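Local coordinates for esterase YbfF (Escherichia coli, PDB 3BF7), which is an alpha/beta hydrolase with a helical cap that probably hydrolyses ester, and perhaps thioester, bonds in a crevice formed between its domains, at residues A[108-113]-A[249-254]; A[195-200]-A[223-228]. The protein carries 1 engineered substitution. All coordinates share one frame; numbering follows the deposited sequence.

Contact 1: A[108-113]-A[249-254]; sequences KLVAID and RRYLND
K108 sets off with CG beside its backbone N (chi1 -66°) and runs fully extended to NZ, while Y251 holds CG anti to its backbone N (chi1 167°), so that the lysine tip reaches the end of helix 249-253 and the tyrosine tip reaches the strand. The ammonium is gripped by three oxygens. NZ meets Y251 O at 2.7 Å in the carbonyl plane, on a lone pair; NZ also bonds L252 O at 2.7 Å, but from above that carbonyl's plane. The third bond is a short salt bridge, K108 NZ to D254 OD2 at 2.5 Å, on the anti lone pair. Here lies a helix C terminus, where the carbonyls of the last turn and the positive-phi D254 offer negative potential that would probably stabilise the charge. On its way the lysine chain passes over one face of the Y251 ring, CD lying 3.9 Å above the plane toward the rim, and V110 CG2 packs against Y251 CE2 at 3.8 Å. L109 N donates almost straight to Y251 OH (2.9 Å), in the ring plane; the hydroxyl is also hydrogen-bonded to P197 O. An alanine at K108 would remove the ammonium and probably leave both carbonyls and the D254 carboxylate without this shared donor. Strand 106-112 lies between strands 83-88 and 198-201, with helix end 249-253 nearly antiparallel to 108-112 (162°); Y251 touches L199 and L252 touches T84.

Contact 2: A[195-200]-A[223-228]; sequences DHPALF and QARAHV
The R225 guanidinium carries P197 CB over one face, 3.5 Å above its plane and displaced toward the rim, with R225 NH2 the nearest atom to that carbon at 3.6 Å. The two side chains lie alongside and point the same way: the arginine, with CG beside its backbone N, stays extended to NE and so runs alongside the proline. The F200 ring receives R225 O near its plane, at the edge, while the methyl of A224 approaches obliquely, CB to F200 CE1 at 3.6 Å. F200 and A224 project to the same side of the sheet and both touch L217 of helix 214-220; L199 and R225 project to the opposite side, where L199 meets Y251.

Between these groups two parallel strands are in register, A198 beside A224, L199 beside R225 and F200 beside A226. R225 N donates to A198 O, F200 N to R225 O at 2.8 Å, and H227 N to F200 O at 2.9 Å, each donor nearly along the C=O axis. The pairing frays at its start: A198 N to Q223 O is a weak bond of 3.4 Å, and just before it a water joins the chains, donating to H196 O and accepting from Q223 N.

This is the pairing of a beta-alpha-beta unit, strand 198-201, helix 214-220 and strand 224-226, at an outer border of the sheet. Backbone bonds fix the register, apolar contacts of F200 and A224 with L217 pack the side facing helix 214-220, and the exposed R225 lays its charged group against the proline, while the pairing of its strand rests on main-chain atoms.

Overall arrangement
From the N terminus, the chain first builds strands 5-8, 19-22, 45-48 and 83-88, then lays down strand 106-112, the first half of contact 1. It then passes through the helices between 125 and 186 before reaching strand 198-201, which pairs beside strand 106-112 and, after helix 214-220, is joined by strand 224-226 to close contact 2. Only with helix 241-253 does contact 1 close, so contact 2 is nested inside its loop. The two centres lie about 8 Å apart, and L199, whose O probably accepts from A111 N, links them directly. Together they tie the last three strands of the alpha/beta hydrolase sheet to the C-terminal helix, while D113, with S89 and H234, probably completes a catalytic triad.

Contact 1: A[108-113]-A[249-254]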
ATOM      1  N   LYS A 108       3.118  15.779  -1.403  1.00 11.47           N
ATOM      2  CA  LYS A 108       3.227  15.273  -0.041  1.00  9.54           C
ATOM      3  C   LYS A 108       3.272  13.746  -0.056  1.00  7.96           C
ATOM      4  O   LYS A 108       2.940  13.116  -1.069  1.00  7.77           O
ATOM      5  CB  LYS A 108       2.070  15.792   0.813  1.00 10.48           C
ATOM      6  CG  LYS A 108       2.141  17.301   1.006  1.00 14.87           C
ATOM      7  CD  LYS A 108       1.245  17.782   2.129  1.00 17.33           C
ATOM      8  CE  LYS A 108       1.465  19.263   2.391  1.00 21.12           C
ATOM      9  NZ  LYS A 108       0.717  19.729   3.587  1.00 24.68           N
ATOM     10  N   LEU A 109       3.686  13.156   1.062  1.00  7.09           N
ATOM     11  CA  LEU A 109       3.834  11.711   1.156  1.00  7.51           C
ATOM     12  C   LEU A 109       3.378  11.150   2.494  1.00  5.96           C
ATOM     13  O   LEU A 109       3.750  11.664   3.548  1.00  6.25           O
ATOM     14  CB  LEU A 109       5.307  11.342   0.922  1.00  9.09           C
ATOM     15  CG  LEU A 109       5.747   9.873   0.950  1.00 10.23           C
ATOM     16  CD1 LEU A 109       7.086   9.749   0.246  1.00 13.04           C
ATOM     17  CD2 LEU A 109       5.849   9.356   2.377  1.00 12.84           C
ATOM     18  N   VAL A 110       2.579  10.090   2.437  1.00  5.80           N
ATOM     19  CA  VAL A 110       2.089   9.413   3.632  1.00  5.50           C
ATOM     20  C   VAL A 110       2.384   7.925   3.490  1.00  5.22           C
ATOM     21  O   VAL A 110       2.009   7.306   2.492  1.00  6.26           O
ATOM     22  CB  VAL A 110       0.565   9.590   3.810  1.00  6.07           C
ATOM     23  CG1 VAL A 110       0.104   8.895   5.085  1.00  7.44           C
ATOM     24  CG2 VAL A 110       0.211  11.068   3.861  1.00  7.01           C
ATOM     25  N   ALA A 111       3.058   7.360   4.486  1.00  5.20           N
ATOM     26  CA  ALA A 111       3.404   5.943   4.495  1.00  5.59           C
ATOM     27  C   ALA A 111       2.712   5.324   5.702  1.00  5.31           C
ATOM     28  O   ALA A 111       3.016   5.671   6.846  1.00  5.90           O
ATOM     29  CB  ALA A 111       4.912   5.770   4.597  1.00  7.16           C
ATOM     30  N   ILE A 112       1.785   4.408   5.441  1.00  5.42           N
ATOM     31  CA  ILE A 112       1.012   3.761   6.497  1.00  5.96           C
ATOM     32  C   ILE A 112       1.626   2.428   6.921  1.00  5.29           C
ATOM     33  O   ILE A 112       1.825   1.527   6.098  1.00  5.87           O
ATOM     34  CB  ILE A 112      -0.457   3.553   6.049  1.00  6.13           C
ATOM     35  CG1 ILE A 112      -1.048   4.890   5.578  1.00  6.43           C
ATOM     36  CG2 ILE A 112      -1.282   3.000   7.202  1.00  7.40           C
ATOM     37  CD1 ILE A 112      -2.457   4.791   5.023  1.00  8.83           C
ATOM     38  N   ASP A 113       1.912   2.342   8.220  1.00  5.89           N
ATOM     39  CA  ASP A 113       2.533   1.201   8.894  1.00  5.92           C
ATOM     40  C   ASP A 113       3.608   0.496   8.086  1.00  5.71           C
ATOM     41  O   ASP A 113       3.507  -0.692   7.762  1.00  6.27           O
ATOM     42  CB  ASP A 113       1.497   0.186   9.378  1.00  6.61           C
ATOM     43  CG  ASP A 113       2.009  -0.614  10.562  1.00  6.61           C
ATOM     44  OD1 ASP A 113       1.965  -1.859  10.519  1.00  6.76           O
ATOM     45  OD2 ASP A 113       2.471   0.020  11.539  1.00  7.17           O
ATOM     46  N   ARG A 249      -5.091  14.565   7.246  1.00  8.01           N
ATOM     47  CA  ARG A 249      -5.511  15.936   7.008  1.00  9.04           C
ATOM     48  C   ARG A 249      -4.712  16.972   7.792  1.00  8.28           C
ATOM     49  O   ARG A 249      -4.488  18.076   7.301  1.00  9.16           O
ATOM     50  CB  ARG A 249      -7.016  16.078   7.251  1.00 10.22           C
ATOM     51  CG  ARG A 249      -7.831  15.460   6.113  1.00 11.93           C
ATOM     52  CD  ARG A 249      -9.313  15.730   6.249  1.00 11.36           C
ATOM     53  NE  ARG A 249     -10.079  15.263   5.092  1.00 11.56           N
ATOM     54  CZ  ARG A 249     -10.053  15.827   3.887  1.00 13.02           C
ATOM     55  NH1 ARG A 249      -9.291  16.887   3.656  1.00 14.88           N
ATOM     56  NH2 ARG A 249     -10.813  15.341   2.914  1.00 12.30           N
ATOM     57  N   ARG A 250      -4.272  16.630   8.996  1.00  8.21           N
ATOM     58  CA  ARG A 250      -3.466  17.567   9.770  1.00  8.84           C
ATOM     59  C   ARG A 250      -2.186  17.847   8.974  1.00  8.63           C
ATOM     60  O   ARG A 250      -1.737  18.988   8.864  1.00  9.28           O
ATOM     61  CB  ARG A 250      -3.107  16.969  11.132  1.00 10.74           C
ATOM     62  CG  ARG A 250      -2.140  17.826  11.931  1.00 13.51           C
ATOM     63  CD  ARG A 250      -1.735  17.153  13.228  1.00 19.30           C
ATOM     64  NE  ARG A 250      -0.570  17.795  13.830  1.00 24.77           N
ATOM     65  CZ  ARG A 250       0.069  17.338  14.903  1.00 26.41           C
ATOM     66  NH1 ARG A 250      -0.343  16.228  15.502  1.00 27.65           N
ATOM     67  NH2 ARG A 250       1.126  17.985  15.373  1.00 28.12           N
ATOM     68  N   TYR A 251      -1.611  16.789   8.411  1.00  8.00           N
ATOM     69  CA  TYR A 251      -0.393  16.883   7.618  1.00  9.51           C
ATOM     70  C   TYR A 251      -0.632  17.635   6.305  1.00  9.79           C
ATOM     71  O   TYR A 251       0.151  18.512   5.939  1.00 10.88           O
ATOM     72  CB  TYR A 251       0.132  15.467   7.348  1.00  8.79           C
ATOM     73  CG  TYR A 251       1.207  15.343   6.291  1.00  7.92           C
ATOM     74  CD1 TYR A 251       2.463  15.928   6.458  1.00  9.15           C
ATOM     75  CD2 TYR A 251       0.976  14.606   5.133  1.00  8.19           C
ATOM     76  CE1 TYR A 251       3.464  15.775   5.491  1.00  8.74           C
ATOM     77  CE2 TYR A 251       1.962  14.447   4.167  1.00  8.00           C
ATOM     78  CZ  TYR A 251       3.201  15.031   4.347  1.00  7.18           C
ATOM     79  OH  TYR A 251       4.160  14.868   3.376  1.00  7.37           O
ATOM     80  N   LEU A 252      -1.714  17.306   5.605  1.00 10.19           N
ATOM     81  CA  LEU A 252      -2.025  17.967   4.339  1.00 12.27           C
ATOM     82  C   LEU A 252      -2.298  19.461   4.508  1.00 13.19           C
ATOM     83  O   LEU A 252      -1.961  20.259   3.633  1.00 15.28           O
ATOM     84  CB  LEU A 252      -3.225  17.298   3.663  1.00 12.56           C
ATOM     85  CG  LEU A 252      -3.073  15.834   3.243  1.00 12.33           C
ATOM     86  CD1 LEU A 252      -4.357  15.381   2.561  1.00 14.18           C
ATOM     87  CD2 LEU A 252      -1.882  15.673   2.302  1.00 13.92           C
ATOM     88  N   ASN A 253      -2.917  19.841   5.622  1.00 13.82           N
ATOM     89  CA  ASN A 253      -3.204  21.252   5.875  1.00 16.43           C
ATOM     90  C   ASN A 253      -1.931  21.997   6.300  1.00 18.42           C
ATOM     91  O   ASN A 253      -1.859  23.221   6.186  1.00 19.11           O
ATOM     92  CB  ASN A 253      -4.268  21.412   6.975  1.00 16.87           C
ATOM     93  CG  ASN A 253      -5.610  20.796   6.605  1.00 18.55           C
ATOM     94  OD1 ASN A 253      -6.024  20.814   5.447  1.00 22.32           O
ATOM     95  ND2 ASN A 253      -6.309  20.271   7.604  1.00 20.39           N
ATOM     96  N   ASP A 254      -0.946  21.239   6.787  1.00 21.44           N
ATOM     97  CA  ASP A 254       0.352  21.739   7.266  1.00 26.07           C
ATOM     98  C   ASP A 254       0.327  23.126   7.901  1.00 27.70           C
ATOM     99  O   ASP A 254       1.123  23.991   7.552  1.00 28.38           O
ATOM    100  CB  ASP A 254       1.416  21.691   6.140  1.00 28.87           C
ATOM    101  CG  ASP A 254       1.115  22.644   4.988  1.00 31.26           C
ATOM    102  OD1 ASP A 254       0.890  23.837   5.246  1.00 32.94           O
ATOM    103  OD2 ASP A 254       1.119  22.209   3.824  1.00 33.43           O
TER

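Contact 2: A[195-200]-A[223-228]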
ATOM      1  N   ASP A 195      14.488  15.528   1.531  1.00  8.41           N
ATOM      2  CA  ASP A 195      14.393  16.667   2.441  1.00  8.15           C
ATOM      3  C   ASP A 195      13.075  17.426   2.398  1.00  8.29           C
ATOM      4  O   ASP A 195      13.039  18.624   2.108  1.00  9.62           O
ATOM      5  CB  ASP A 195      15.560  17.629   2.190  1.00  9.43           C
ATOM      6  CG  ASP A 195      16.901  17.019   2.549  1.00  8.83           C
ATOM      7  OD1 ASP A 195      17.039  16.514   3.680  1.00  8.96           O
ATOM      8  OD2 ASP A 195      17.824  17.049   1.707  1.00 12.79           O
ATOM      9  N   HIS A 196      11.996  16.713   2.707  1.00  8.18           N
ATOM     10  CA  HIS A 196      10.654  17.285   2.731  1.00  9.00           C
ATOM     11  C   HIS A 196       9.845  16.583   3.810  1.00  8.60           C
ATOM     12  O   HIS A 196      10.088  15.415   4.114  1.00  8.65           O
ATOM     13  CB  HIS A 196       9.954  17.085   1.385  1.00  9.96           C
ATOM     14  CG  HIS A 196      10.668  17.713   0.230  1.00 10.29           C
ATOM     15  ND1 HIS A 196      11.585  17.033  -0.543  1.00 13.05           N
ATOM     16  CD2 HIS A 196      10.614  18.970  -0.269  1.00 12.50           C
ATOM     17  CE1 HIS A 196      12.063  17.846  -1.468  1.00 12.58           C
ATOM     18  NE2 HIS A 196      11.491  19.026  -1.324  1.00 15.71           N
ATOM     19  N   PRO A 197       8.869  17.284   4.406  1.00  8.53           N
ATOM     20  CA  PRO A 197       8.051  16.662   5.451  1.00  9.30           C
ATOM     21  C   PRO A 197       7.338  15.428   4.904  1.00  7.91           C
ATOM     22  O   PRO A 197       6.754  15.476   3.822  1.00  8.43           O
ATOM     23  CB  PRO A 197       7.066  17.768   5.825  1.00 10.92           C
ATOM     24  CG  PRO A 197       7.831  19.024   5.529  1.00 12.58           C
ATOM     25  CD  PRO A 197       8.501  18.698   4.219  1.00  9.80           C
ATOM     26  N   ALA A 198       7.403  14.331   5.649  1.00  7.54           N
ATOM     27  CA  ALA A 198       6.763  13.080   5.253  1.00  7.51           C
ATOM     28  C   ALA A 198       6.035  12.522   6.463  1.00  7.09           C
ATOM     29  O   ALA A 198       6.579  12.527   7.563  1.00  9.04           O
ATOM     30  CB  ALA A 198       7.810  12.087   4.770  1.00  9.13           C
ATOM     31  N   LEU A 199       4.815  12.035   6.263  1.00  6.48           N
ATOM     32  CA  LEU A 199       4.034  11.490   7.365  1.00  6.48           C
ATOM     33  C   LEU A 199       4.047   9.971   7.403  1.00  5.89           C
ATOM     34  O   LEU A 199       3.774   9.313   6.398  1.00  6.65           O
ATOM     35  CB  LEU A 199       2.577  11.966   7.280  1.00  7.27           C
ATOM     36  CG  LEU A 199       1.632  11.428   8.364  1.00  7.68           C
ATOM     37  CD1 LEU A 199       2.039  11.982   9.723  1.00  9.87           C
ATOM     38  CD2 LEU A 199       0.193  11.815   8.038  1.00  8.73           C
ATOM     39  N   PHE A 200       4.381   9.428   8.568  1.00  5.69           N
ATOM     40  CA  PHE A 200       4.377   7.990   8.793  1.00  6.04           C
ATOM     41  C   PHE A 200       3.282   7.730   9.817  1.00  5.72           C
ATOM     42  O   PHE A 200       3.208   8.416  10.839  1.00  7.01           O
ATOM     43  CB  PHE A 200       5.726   7.511   9.323  1.00  6.50           C
ATOM     44  CG  PHE A 200       6.803   7.528   8.288  1.00  6.69           C
ATOM     45  CD1 PHE A 200       7.367   8.732   7.876  1.00  7.62           C
ATOM     46  CD2 PHE A 200       7.191   6.352   7.654  1.00  7.19           C
ATOM     47  CE1 PHE A 200       8.299   8.765   6.841  1.00  9.22           C
ATOM     48  CE2 PHE A 200       8.121   6.376   6.617  1.00  8.07           C
ATOM     49  CZ  PHE A 200       8.674   7.584   6.211  1.00  8.74           C
ATOM     50  N   GLN A 223      12.932  14.547   7.655  1.00  7.58           N
ATOM     51  CA  GLN A 223      11.808  15.308   8.187  1.00  7.71           C
ATOM     52  C   GLN A 223      10.557  14.458   8.392  1.00  8.13           C
ATOM     53  O   GLN A 223       9.428  14.943   8.283  1.00  8.11           O
ATOM     54  CB  GLN A 223      11.499  16.502   7.278  1.00  8.53           C
ATOM     55  CG  GLN A 223      12.640  17.510   7.209  1.00  8.33           C
ATOM     56  CD  GLN A 223      12.360  18.654   6.257  1.00 10.30           C
ATOM     57  OE1 GLN A 223      13.196  18.991   5.419  1.00 11.77           O
ATOM     58  NE2 GLN A 223      11.188  19.259   6.383  1.00 11.13           N
ATOM     59  N   ALA A 224      10.765  13.184   8.698  1.00  7.46           N
ATOM     60  CA  ALA A 224       9.658  12.278   8.951  1.00  7.71           C
ATOM     61  C   ALA A 224       8.924  12.699  10.220  1.00  8.50           C
ATOM     62  O   ALA A 224       9.541  13.125  11.201  1.00  8.65           O
ATOM     63  CB  ALA A 224      10.176  10.859   9.116  1.00  8.55           C
ATOM     64  N   ARG A 225       7.602  12.581  10.182  1.00  7.51           N
ATOM     65  CA  ARG A 225       6.749  12.880  11.321  1.00  9.49           C
ATOM     66  C   ARG A 225       5.959  11.596  11.539  1.00  8.76           C
ATOM     67  O   ARG A 225       5.354  11.072  10.603  1.00 10.44           O
ATOM     68  CB  ARG A 225       5.796  14.031  10.995  1.00 12.23           C
ATOM     69  CG  ARG A 225       6.497  15.308  10.562  1.00 16.36           C
ATOM     70  CD  ARG A 225       5.502  16.368  10.116  1.00 18.90           C
ATOM     71  NE  ARG A 225       6.174  17.582   9.662  1.00 21.76           N
ATOM     72  CZ  ARG A 225       5.546  18.650   9.183  1.00 23.05           C
ATOM     73  NH1 ARG A 225       4.223  18.659   9.094  1.00 23.60           N
ATOM     74  NH2 ARG A 225       6.241  19.713   8.796  1.00 24.37           N
ATOM     75  N   ALA A 226       5.978  11.074  12.758  1.00 10.61           N
ATOM     76  CA  ALA A 226       5.257   9.843  13.043  1.00 11.58           C
ATOM     77  C   ALA A 226       4.028  10.099  13.900  1.00 12.52           C
ATOM     78  O   ALA A 226       4.079  10.844  14.880  1.00 14.71           O
ATOM     79  CB  ALA A 226       6.177   8.846  13.734  1.00 13.87           C
ATOM     80  N   HIS A 227       2.918   9.490  13.508  1.00 11.26           N
ATOM     81  CA  HIS A 227       1.672   9.619  14.243  1.00 12.73           C
ATOM     82  C   HIS A 227       1.177   8.202  14.497  1.00 11.95           C
ATOM     83  O   HIS A 227       0.527   7.598  13.642  1.00 10.55           O
ATOM     84  CB  HIS A 227       0.643  10.388  13.420  1.00 16.54           C
ATOM     85  CG  HIS A 227      -0.598  10.728  14.182  1.00 20.64           C
ATOM     86  ND1 HIS A 227      -1.338   9.783  14.860  1.00 23.08           N
ATOM     87  CD2 HIS A 227      -1.216  11.914  14.393  1.00 23.20           C
ATOM     88  CE1 HIS A 227      -2.356  10.372  15.458  1.00 24.15           C
ATOM     89  NE2 HIS A 227      -2.306  11.664  15.191  1.00 23.03           N
ATOM     90  N   VAL A 228       1.507   7.673  15.667  1.00 11.90           N
ATOM     91  CA  VAL A 228       1.113   6.321  16.026  1.00 12.22           C
ATOM     92  C   VAL A 228      -0.351   6.240  16.428  1.00 12.14           C
ATOM     93  O   VAL A 228      -0.832   7.033  17.240  1.00 14.18           O
ATOM     94  CB  VAL A 228       1.982   5.789  17.182  1.00 12.89           C
ATOM     95  CG1 VAL A 228       1.546   4.384  17.558  1.00 14.62           C
ATOM     96  CG2 VAL A 228       3.447   5.798  16.772  1.00 14.01           C
TER
HETATM   97  O   HOH W   1      11.822  13.541   5.160  1.00  7.47           O